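Local coordinates for endoglucanase (Clostridium thermocellum, PDB 2YIK), which probably hydrolyses beta-1,4-glucosidic bonds of cellulose, at residues Glu140-Thr148 and Val506-Arg514; Trp362-Ser373 and Tyr406-Tyr417. All coordinates share one frame; numbering follows the deposited sequence.

In the fold
From the N terminus the chain first passes through Glu140-Thr148, where helix 124-140 gives way to the short helix 142-147. It later forms helix 363-373, then helix 392-408 and the turn into helix 416-428; contact 2 closes this short loop, with 32 residues between its segments. Contact 1 closes a far longer one, of 357 residues, when helix 499-516 comes back against Glu140-Thr148, so contact 2 lies wholly within its span. Their centres are about 17 Å apart, yet they touch: Glu140 OE1 probably accepts a hydrogen bond from His409 NE2 (2.8 Å), and Arg514 NE forms a salt bridge with Asp412 OD1 (2.9 Å). Both segments of contact 1 are thus pinned to that turn.

Contact 1. Residues Glu140-Thr148 and Val506-Arg514; sequences EFKDQFRAT and VGACAGLYR
Ala510 CB touches two phenylalanines, Phe141 CB at 3.7 Å and Phe145 CE1 at 3.6 Å. Farther along the Phe145 ring, Val506 CG1 meets its edge at CZ. The Phe141 ring lies flat on the backbone of helix 499-516: Gly511 CA stands 3.7 Å from the ring centroid and only 6° off the normal, a CH-pi contact over the face, made possible by the missing side chain. Glu140 CB occupies the opposite face, and Leu401 and Leu404 of helix 392-408 also touch the Phe141 side chain.

At the other flank Tyr513 extends with CG anti to the backbone N, which carries its ring out to Thr148. There Thr148 CG2 lies over one face, 3.9 Å from the centroid, while Gln144 CG meets the ring edge. Thr148 OG1 turns back to donate to Gln144 O, a carbonyl that also accepts from Thr148 N.

Gln144 begins the polar edge. Its chain folds about the CB-CG bond, laying the amide against the extended aliphatic part of Arg514, with Gln144 CD 3.3 Å from Arg514 CB. Gln144 OE1 accepts from Arg514 NH1 at 2.8 Å; the N-H...O angle of 137° shows a bent bond, between amide and guanidinium planes turned steeply against each other. Two waters lie in the guanidinium plane: water 1 joins NH1 to Glu140 O and Asp143 N, and water 2 joins NH2 to Asp143 OD2. Asp143 is thus linked to the arginine through water, while Arg514 NE pairs with Asp412.

Helix 142-147 and the 506-514 part of helix 499-516 cross almost at right angles (83°), with axes 8.7 Å apart, a close helix-helix crossing within the (alpha/alpha)6 barrel fold of family 9 glycoside hydrolases.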
# COMPACT_ATOMS: atom_id res chain seq x y z
N GLU A 140 -0.12 8.23 -11.23
CA GLU A 140 -1.17 9.15 -11.64
C GLU A 140 -0.79 10.61 -11.55
O GLU A 140 -1.05 11.38 -12.47
CB GLU A 140 -2.43 8.95 -10.79
CG GLU A 140 -3.10 7.61 -10.91
CD GLU A 140 -3.95 7.47 -12.17
OE1 GLU A 140 -4.01 8.41 -12.97
OE2 GLU A 140 -4.55 6.40 -12.34
N PHE A 141 -0.16 11.00 -10.45
CA PHE A 141 0.19 12.40 -10.23
C PHE A 141 1.68 12.74 -10.19
O PHE A 141 2.10 13.62 -9.43
CB PHE A 141 -0.51 12.89 -8.95
CG PHE A 141 -1.99 12.55 -8.89
CD1 PHE A 141 -2.87 13.02 -9.86
CD2 PHE A 141 -2.49 11.72 -7.88
CE1 PHE A 141 -4.23 12.67 -9.83
CE2 PHE A 141 -3.85 11.37 -7.84
CZ PHE A 141 -4.72 11.85 -8.82
N LYS A 142 2.47 12.08 -11.04
CA LYS A 142 3.92 12.34 -11.08
C LYS A 142 4.23 13.83 -11.27
O LYS A 142 5.17 14.35 -10.68
CB LYS A 142 4.58 11.52 -12.20
CG LYS A 142 6.09 11.26 -11.97
CD LYS A 142 6.83 10.65 -13.18
CE LYS A 142 6.44 9.19 -13.53
NZ LYS A 142 5.70 8.40 -12.47
N ASP A 143 3.44 14.52 -12.09
CA ASP A 143 3.67 15.95 -12.33
C ASP A 143 3.71 16.76 -11.05
O ASP A 143 4.55 17.64 -10.89
CB ASP A 143 2.58 16.54 -13.23
CG ASP A 143 2.67 16.05 -14.65
OD1 ASP A 143 3.77 15.65 -15.07
OD2 ASP A 143 1.64 16.07 -15.36
N GLN A 144 2.80 16.45 -10.13
CA GLN A 144 2.73 17.15 -8.86
C GLN A 144 3.87 16.82 -7.92
O GLN A 144 4.33 17.68 -7.17
CB GLN A 144 1.39 16.87 -8.17
CG GLN A 144 0.20 17.61 -8.79
CD GLN A 144 -0.08 17.19 -10.24
OE1 GLN A 144 -0.31 16.02 -10.53
NE2 GLN A 144 -0.07 18.17 -11.15
N PHE A 145 4.34 15.57 -7.93
CA PHE A 145 5.47 15.19 -7.08
C PHE A 145 6.68 15.99 -7.58
O PHE A 145 7.48 16.50 -6.80
CB PHE A 145 5.77 13.69 -7.21
CG PHE A 145 4.85 12.81 -6.40
CD1 PHE A 145 3.61 12.44 -6.90
CD2 PHE A 145 5.24 12.31 -5.16
CE1 PHE A 145 2.77 11.58 -6.18
CE2 PHE A 145 4.40 11.45 -4.43
CZ PHE A 145 3.17 11.09 -4.95
N ARG A 146 6.81 16.09 -8.90
CA ARG A 146 7.92 16.81 -9.50
C ARG A 146 7.83 18.30 -9.22
O ARG A 146 8.79 18.91 -8.76
CB ARG A 146 7.96 16.57 -11.01
CG ARG A 146 8.55 15.22 -11.35
CD ARG A 146 8.60 14.95 -12.84
NE ARG A 146 9.19 13.63 -13.06
CZ ARG A 146 9.38 13.07 -14.26
NH1 ARG A 146 9.02 13.71 -15.37
NH2 ARG A 146 9.94 11.86 -14.34
N ALA A 147 6.66 18.87 -9.48
CA ALA A 147 6.45 20.30 -9.25
C ALA A 147 6.77 20.69 -7.81
O ALA A 147 7.19 21.82 -7.55
CB ALA A 147 5.01 20.68 -9.60
N THR A 148 6.59 19.76 -6.88
CA THR A 148 6.85 20.07 -5.48
C THR A 148 8.20 19.56 -4.97
O THR A 148 8.49 19.66 -3.78
CB THR A 148 5.76 19.50 -4.55
OG1 THR A 148 5.61 18.10 -4.81
CG2 THR A 148 4.43 20.21 -4.78
N VAL A 506 -0.95 9.64 0.51
CA VAL A 506 0.11 10.29 -0.25
C VAL A 506 -0.45 10.77 -1.59
O VAL A 506 -0.32 11.94 -1.95
CB VAL A 506 1.30 9.34 -0.51
CG1 VAL A 506 2.33 10.02 -1.43
CG2 VAL A 506 1.93 8.95 0.81
N GLY A 507 -1.09 9.86 -2.31
CA GLY A 507 -1.66 10.19 -3.61
C GLY A 507 -2.73 11.25 -3.57
O GLY A 507 -2.83 12.07 -4.49
N ALA A 508 -3.55 11.24 -2.52
CA ALA A 508 -4.63 12.22 -2.37
C ALA A 508 -4.05 13.63 -2.25
O ALA A 508 -4.58 14.57 -2.83
CB ALA A 508 -5.48 11.89 -1.15
N CYS A 509 -2.97 13.76 -1.49
CA CYS A 509 -2.31 15.06 -1.32
C CYS A 509 -1.84 15.57 -2.67
O CYS A 509 -2.07 16.73 -3.01
CB CYS A 509 -1.12 14.94 -0.38
SG CYS A 509 -1.54 14.63 1.35
N ALA A 510 -1.19 14.69 -3.44
CA ALA A 510 -0.70 15.05 -4.77
C ALA A 510 -1.85 15.44 -5.68
O ALA A 510 -1.77 16.43 -6.41
CB ALA A 510 0.08 13.89 -5.39
N GLY A 511 -2.92 14.65 -5.62
CA GLY A 511 -4.09 14.92 -6.45
C GLY A 511 -4.75 16.24 -6.11
O GLY A 511 -5.22 16.95 -7.01
N LEU A 512 -4.81 16.57 -4.83
CA LEU A 512 -5.41 17.83 -4.39
C LEU A 512 -4.54 19.00 -4.83
O LEU A 512 -5.04 20.06 -5.19
CB LEU A 512 -5.58 17.84 -2.87
CG LEU A 512 -6.74 16.98 -2.37
CD1 LEU A 512 -6.61 16.73 -0.88
CD2 LEU A 512 -8.06 17.66 -2.71
N TYR A 513 -3.23 18.80 -4.79
CA TYR A 513 -2.32 19.86 -5.21
C TYR A 513 -2.50 20.08 -6.70
O TYR A 513 -2.41 21.21 -7.20
CB TYR A 513 -0.87 19.48 -4.92
CG TYR A 513 0.08 20.60 -5.26
CD1 TYR A 513 0.15 21.74 -4.45
CD2 TYR A 513 0.86 20.56 -6.41
CE1 TYR A 513 0.98 22.82 -4.79
CE2 TYR A 513 1.68 21.62 -6.76
CZ TYR A 513 1.73 22.75 -5.95
OH TYR A 513 2.55 23.80 -6.30
N ARG A 514 -2.75 19.00 -7.42
CA ARG A 514 -2.95 19.07 -8.86
C ARG A 514 -4.07 20.02 -9.26
O ARG A 514 -3.91 20.84 -10.16
CB ARG A 514 -3.26 17.68 -9.41
CG ARG A 514 -3.45 17.63 -10.92
CD ARG A 514 -3.73 16.21 -11.40
NE ARG A 514 -3.69 16.09 -12.85
CZ ARG A 514 -2.67 15.59 -13.54
NH1 ARG A 514 -1.59 15.15 -12.92
NH2 ARG A 514 -2.73 15.54 -14.86
O HOH W 1 0.97 13.36 -13.66
O HOH W 2 -0.36 14.66 -16.08

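Contact 2. Residues Trp362-Ser373 and Tyr406-Tyr417; sequences WKPIQDLLDKWS and YDKHHGDTPSKY
Trp362 forms an aromatic cluster with Tyr406, His409 and His410 in the helical (alpha/alpha)6 barrel fold of family 9. His410 meets it edge to face: the imidazole edge points at the five-membered ring, centroids 4.3 Å apart and planes at 69°. His410 ND1 donates to Tyr406 O at 2.6 Å, with an N-H...O angle of 155°, which fixes the imidazole's rotation. Tyr406 turns its own edge toward the six-membered ring in an offset edge-to-face pair, and His409 CB touches Trp362 CZ2. The indole NE1 is hydrogen-bonded to Asp334.

Apolar packing continues along the helix. Leu369 CD1 reaches Tyr406 CB, while Leu369 CB lies over a face of Tyr417, 3.8 Å from its centroid in a CH-pi contact. Tyr417 is a knob in a hole formed by Gln366, Leu369, Asp370 and Ser373.

Among the polar contacts, Ser415 N-caps helix 416-428, its OG accepting from Tyr417 N. Lys416 NZ makes a long salt bridge to Asp370 OD1 (4.0 Å); water 3 donates to Asp370 OD1 and accepts only a weak bond from Lys416 NZ. That same OD1 accepts a hydrogen bond from Tyr417 OH at 2.6 Å, the hydroxyl arriving 45° out of the carboxylate plane.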
# COMPACT_ATOMS: atom_id res chain seq x y z
N TRP A 362 -16.04 2.86 -16.24
CA TRP A 362 -15.98 3.89 -15.21
C TRP A 362 -17.23 3.93 -14.31
O TRP A 362 -17.20 4.50 -13.22
CB TRP A 362 -15.80 5.28 -15.82
CG TRP A 362 -14.38 5.65 -16.15
CD1 TRP A 362 -13.89 5.97 -17.38
CD2 TRP A 362 -13.28 5.76 -15.23
NE1 TRP A 362 -12.55 6.27 -17.29
CE2 TRP A 362 -12.15 6.15 -15.98
CE3 TRP A 362 -13.14 5.56 -13.85
CZ2 TRP A 362 -10.89 6.36 -15.41
CZ3 TRP A 362 -11.88 5.77 -13.27
CH2 TRP A 362 -10.78 6.16 -14.05
N LYS A 363 -18.33 3.33 -14.77
CA LYS A 363 -19.58 3.34 -14.03
C LYS A 363 -19.49 2.80 -12.60
O LYS A 363 -20.03 3.39 -11.67
CB LYS A 363 -20.68 2.61 -14.81
CG LYS A 363 -22.07 2.69 -14.20
CD LYS A 363 -22.46 4.13 -13.89
CE LYS A 363 -23.93 4.25 -13.48
NZ LYS A 363 -24.29 5.68 -13.26
N PRO A 364 -18.79 1.67 -12.39
CA PRO A 364 -18.71 1.17 -11.02
C PRO A 364 -18.06 2.17 -10.06
O PRO A 364 -18.42 2.23 -8.88
CB PRO A 364 -17.89 -0.11 -11.16
CG PRO A 364 -18.28 -0.59 -12.53
CD PRO A 364 -18.22 0.69 -13.34
N ILE A 365 -17.11 2.95 -10.56
CA ILE A 365 -16.42 3.93 -9.74
C ILE A 365 -17.27 5.19 -9.60
O ILE A 365 -17.19 5.89 -8.59
CB ILE A 365 -15.02 4.25 -10.32
CG1 ILE A 365 -14.03 3.15 -9.91
CG2 ILE A 365 -14.55 5.63 -9.86
CD1 ILE A 365 -13.84 3.02 -8.40
N GLN A 366 -18.09 5.48 -10.61
CA GLN A 366 -18.95 6.65 -10.52
C GLN A 366 -19.98 6.36 -9.42
O GLN A 366 -20.36 7.25 -8.66
CB GLN A 366 -19.66 6.91 -11.85
CG GLN A 366 -20.53 8.17 -11.83
CD GLN A 366 -21.33 8.38 -13.10
OE1 GLN A 366 -22.21 9.24 -13.16
NE2 GLN A 366 -21.03 7.60 -14.13
N ASP A 367 -20.41 5.10 -9.34
CA ASP A 367 -21.36 4.68 -8.32
C ASP A 367 -20.72 4.73 -6.94
O ASP A 367 -21.36 5.14 -5.96
CB ASP A 367 -21.84 3.25 -8.58
CG ASP A 367 -22.80 3.16 -9.75
OD1 ASP A 367 -23.15 4.21 -10.32
OD2 ASP A 367 -23.22 2.03 -10.09
N LEU A 368 -19.47 4.31 -6.85
CA LEU A 368 -18.73 4.32 -5.59
C LEU A 368 -18.60 5.76 -5.10
O LEU A 368 -18.85 6.06 -3.93
CB LEU A 368 -17.34 3.73 -5.79
CG LEU A 368 -16.37 3.84 -4.62
CD1 LEU A 368 -16.86 2.99 -3.45
CD2 LEU A 368 -14.97 3.40 -5.08
N LEU A 369 -18.21 6.64 -6.00
CA LEU A 369 -18.02 8.04 -5.67
C LEU A 369 -19.32 8.78 -5.34
O LEU A 369 -19.32 9.66 -4.48
CB LEU A 369 -17.27 8.75 -6.81
CG LEU A 369 -15.80 8.34 -6.92
CD1 LEU A 369 -15.17 8.98 -8.14
CD2 LEU A 369 -15.05 8.75 -5.65
N ASP A 370 -20.41 8.44 -6.02
CA ASP A 370 -21.69 9.08 -5.71
C ASP A 370 -22.08 8.68 -4.30
O ASP A 370 -22.65 9.46 -3.55
CB ASP A 370 -22.80 8.62 -6.66
CG ASP A 370 -22.70 9.26 -8.04
OD1 ASP A 370 -22.08 10.34 -8.17
OD2 ASP A 370 -23.26 8.68 -8.99
N LYS A 371 -21.73 7.44 -3.95
CA LYS A 371 -22.05 6.90 -2.64
C LYS A 371 -21.25 7.62 -1.55
O LYS A 371 -21.83 8.07 -0.56
CB LYS A 371 -21.75 5.40 -2.62
CG LYS A 371 -22.46 4.63 -1.51
CD LYS A 371 -22.23 3.12 -1.59
CE LYS A 371 -22.93 2.52 -2.80
NZ LYS A 371 -22.91 1.03 -2.74
N TRP A 372 -19.94 7.74 -1.75
CA TRP A 372 -19.06 8.40 -0.78
C TRP A 372 -19.22 9.92 -0.67
O TRP A 372 -19.21 10.48 0.42
CB TRP A 372 -17.59 8.07 -1.08
CG TRP A 372 -17.12 6.79 -0.45
CD1 TRP A 372 -17.34 5.51 -0.91
CD2 TRP A 372 -16.41 6.65 0.78
NE1 TRP A 372 -16.81 4.60 -0.04
CE2 TRP A 372 -16.23 5.27 1.01
CE3 TRP A 372 -15.89 7.56 1.71
CZ2 TRP A 372 -15.56 4.77 2.13
CZ3 TRP A 372 -15.23 7.07 2.83
CH2 TRP A 372 -15.07 5.69 3.03
N SER A 373 -19.36 10.58 -1.81
CA SER A 373 -19.47 12.04 -1.83
C SER A 373 -20.89 12.57 -1.80
O SER A 373 -21.10 13.76 -1.57
CB SER A 373 -18.78 12.59 -3.08
OG SER A 373 -19.50 12.25 -4.26
N TYR A 406 -10.52 9.90 -10.78
CA TYR A 406 -11.67 9.96 -11.69
C TYR A 406 -11.71 11.31 -12.40
O TYR A 406 -11.90 11.37 -13.62
CB TYR A 406 -12.98 9.76 -10.92
CG TYR A 406 -14.21 9.74 -11.81
CD1 TYR A 406 -14.83 10.92 -12.20
CD2 TYR A 406 -14.74 8.53 -12.26
CE1 TYR A 406 -15.95 10.91 -13.03
CE2 TYR A 406 -15.86 8.50 -13.08
CZ TYR A 406 -16.46 9.69 -13.46
OH TYR A 406 -17.59 9.67 -14.25
N ASP A 407 -11.53 12.39 -11.65
CA ASP A 407 -11.56 13.71 -12.25
C ASP A 407 -10.41 13.92 -13.21
O ASP A 407 -10.57 14.57 -14.25
CB ASP A 407 -11.56 14.81 -11.17
CG ASP A 407 -12.93 14.99 -10.52
OD1 ASP A 407 -13.88 14.30 -10.94
OD2 ASP A 407 -13.07 15.83 -9.60
N LYS A 408 -9.24 13.37 -12.88
CA LYS A 408 -8.10 13.52 -13.76
C LYS A 408 -8.43 12.92 -15.12
O LYS A 408 -8.13 13.52 -16.16
CB LYS A 408 -6.86 12.81 -13.20
CG LYS A 408 -5.70 12.80 -14.19
CD LYS A 408 -4.57 11.88 -13.76
CE LYS A 408 -3.58 11.66 -14.91
NZ LYS A 408 -2.55 10.64 -14.60
N HIS A 409 -9.08 11.76 -15.11
CA HIS A 409 -9.41 11.08 -16.34
C HIS A 409 -10.71 11.49 -17.01
O HIS A 409 -11.15 10.87 -17.98
CB HIS A 409 -9.37 9.58 -16.09
CG HIS A 409 -7.99 9.09 -15.76
ND1 HIS A 409 -7.01 8.95 -16.72
CD2 HIS A 409 -7.40 8.81 -14.58
CE1 HIS A 409 -5.88 8.60 -16.14
NE2 HIS A 409 -6.09 8.51 -14.83
N HIS A 410 -11.32 12.56 -16.50
CA HIS A 410 -12.55 13.08 -17.08
C HIS A 410 -12.41 14.59 -17.28
O HIS A 410 -13.12 15.38 -16.67
CB HIS A 410 -13.76 12.77 -16.19
CG HIS A 410 -14.15 11.32 -16.21
ND1 HIS A 410 -13.47 10.36 -15.49
CD2 HIS A 410 -15.09 10.66 -16.92
CE1 HIS A 410 -13.97 9.17 -15.76
NE2 HIS A 410 -14.96 9.32 -16.63
N GLY A 411 -11.48 14.98 -18.15
CA GLY A 411 -11.26 16.38 -18.44
C GLY A 411 -10.11 16.96 -17.63
O GLY A 411 -9.72 18.12 -17.83
N ASP A 412 -9.57 16.16 -16.72
CA ASP A 412 -8.47 16.58 -15.85
C ASP A 412 -8.78 17.95 -15.25
O ASP A 412 -7.99 18.89 -15.34
CB ASP A 412 -7.15 16.63 -16.64
CG ASP A 412 -5.93 16.74 -15.73
OD1 ASP A 412 -6.05 16.50 -14.51
OD2 ASP A 412 -4.83 17.06 -16.24
N THR A 413 -9.96 18.05 -14.64
CA THR A 413 -10.39 19.29 -14.01
C THR A 413 -11.23 18.86 -12.82
O THR A 413 -11.89 17.81 -12.86
CB THR A 413 -11.23 20.16 -15.01
OG1 THR A 413 -11.49 21.45 -14.43
CG2 THR A 413 -12.56 19.50 -15.32
N PRO A 414 -11.21 19.65 -11.73
CA PRO A 414 -12.00 19.27 -10.56
C PRO A 414 -13.49 19.40 -10.75
O PRO A 414 -13.99 20.38 -11.30
CB PRO A 414 -11.49 20.20 -9.48
CG PRO A 414 -11.15 21.44 -10.24
CD PRO A 414 -10.45 20.89 -11.48
N SER A 415 -14.16 18.38 -10.25
CA SER A 415 -15.59 18.25 -10.29
C SER A 415 -16.07 18.14 -8.83
O SER A 415 -15.29 18.38 -7.88
CB SER A 415 -15.99 16.97 -11.08
OG SER A 415 -15.83 15.74 -10.33
N LYS A 416 -17.36 17.85 -8.65
CA LYS A 416 -17.94 17.68 -7.33
C LYS A 416 -17.15 16.60 -6.57
O LYS A 416 -17.09 16.62 -5.35
CB LYS A 416 -19.43 17.28 -7.44
CG LYS A 416 -19.68 15.98 -8.21
CD LYS A 416 -21.18 15.66 -8.28
CE LYS A 416 -21.39 14.40 -9.11
NZ LYS A 416 -22.84 14.06 -9.27
N TYR A 417 -16.53 15.65 -7.28
CA TYR A 417 -15.76 14.60 -6.59
C TYR A 417 -14.51 15.19 -5.93
O TYR A 417 -14.30 15.04 -4.73
CB TYR A 417 -15.38 13.45 -7.53
CG TYR A 417 -16.58 12.72 -8.08
CD1 TYR A 417 -17.72 12.51 -7.29
CD2 TYR A 417 -16.60 12.24 -9.39
CE1 TYR A 417 -18.84 11.86 -7.79
CE2 TYR A 417 -17.72 11.59 -9.91
CZ TYR A 417 -18.83 11.40 -9.10
OH TYR A 417 -19.95 10.77 -9.62
O HOH W 3 -23.12 12.44 -6.43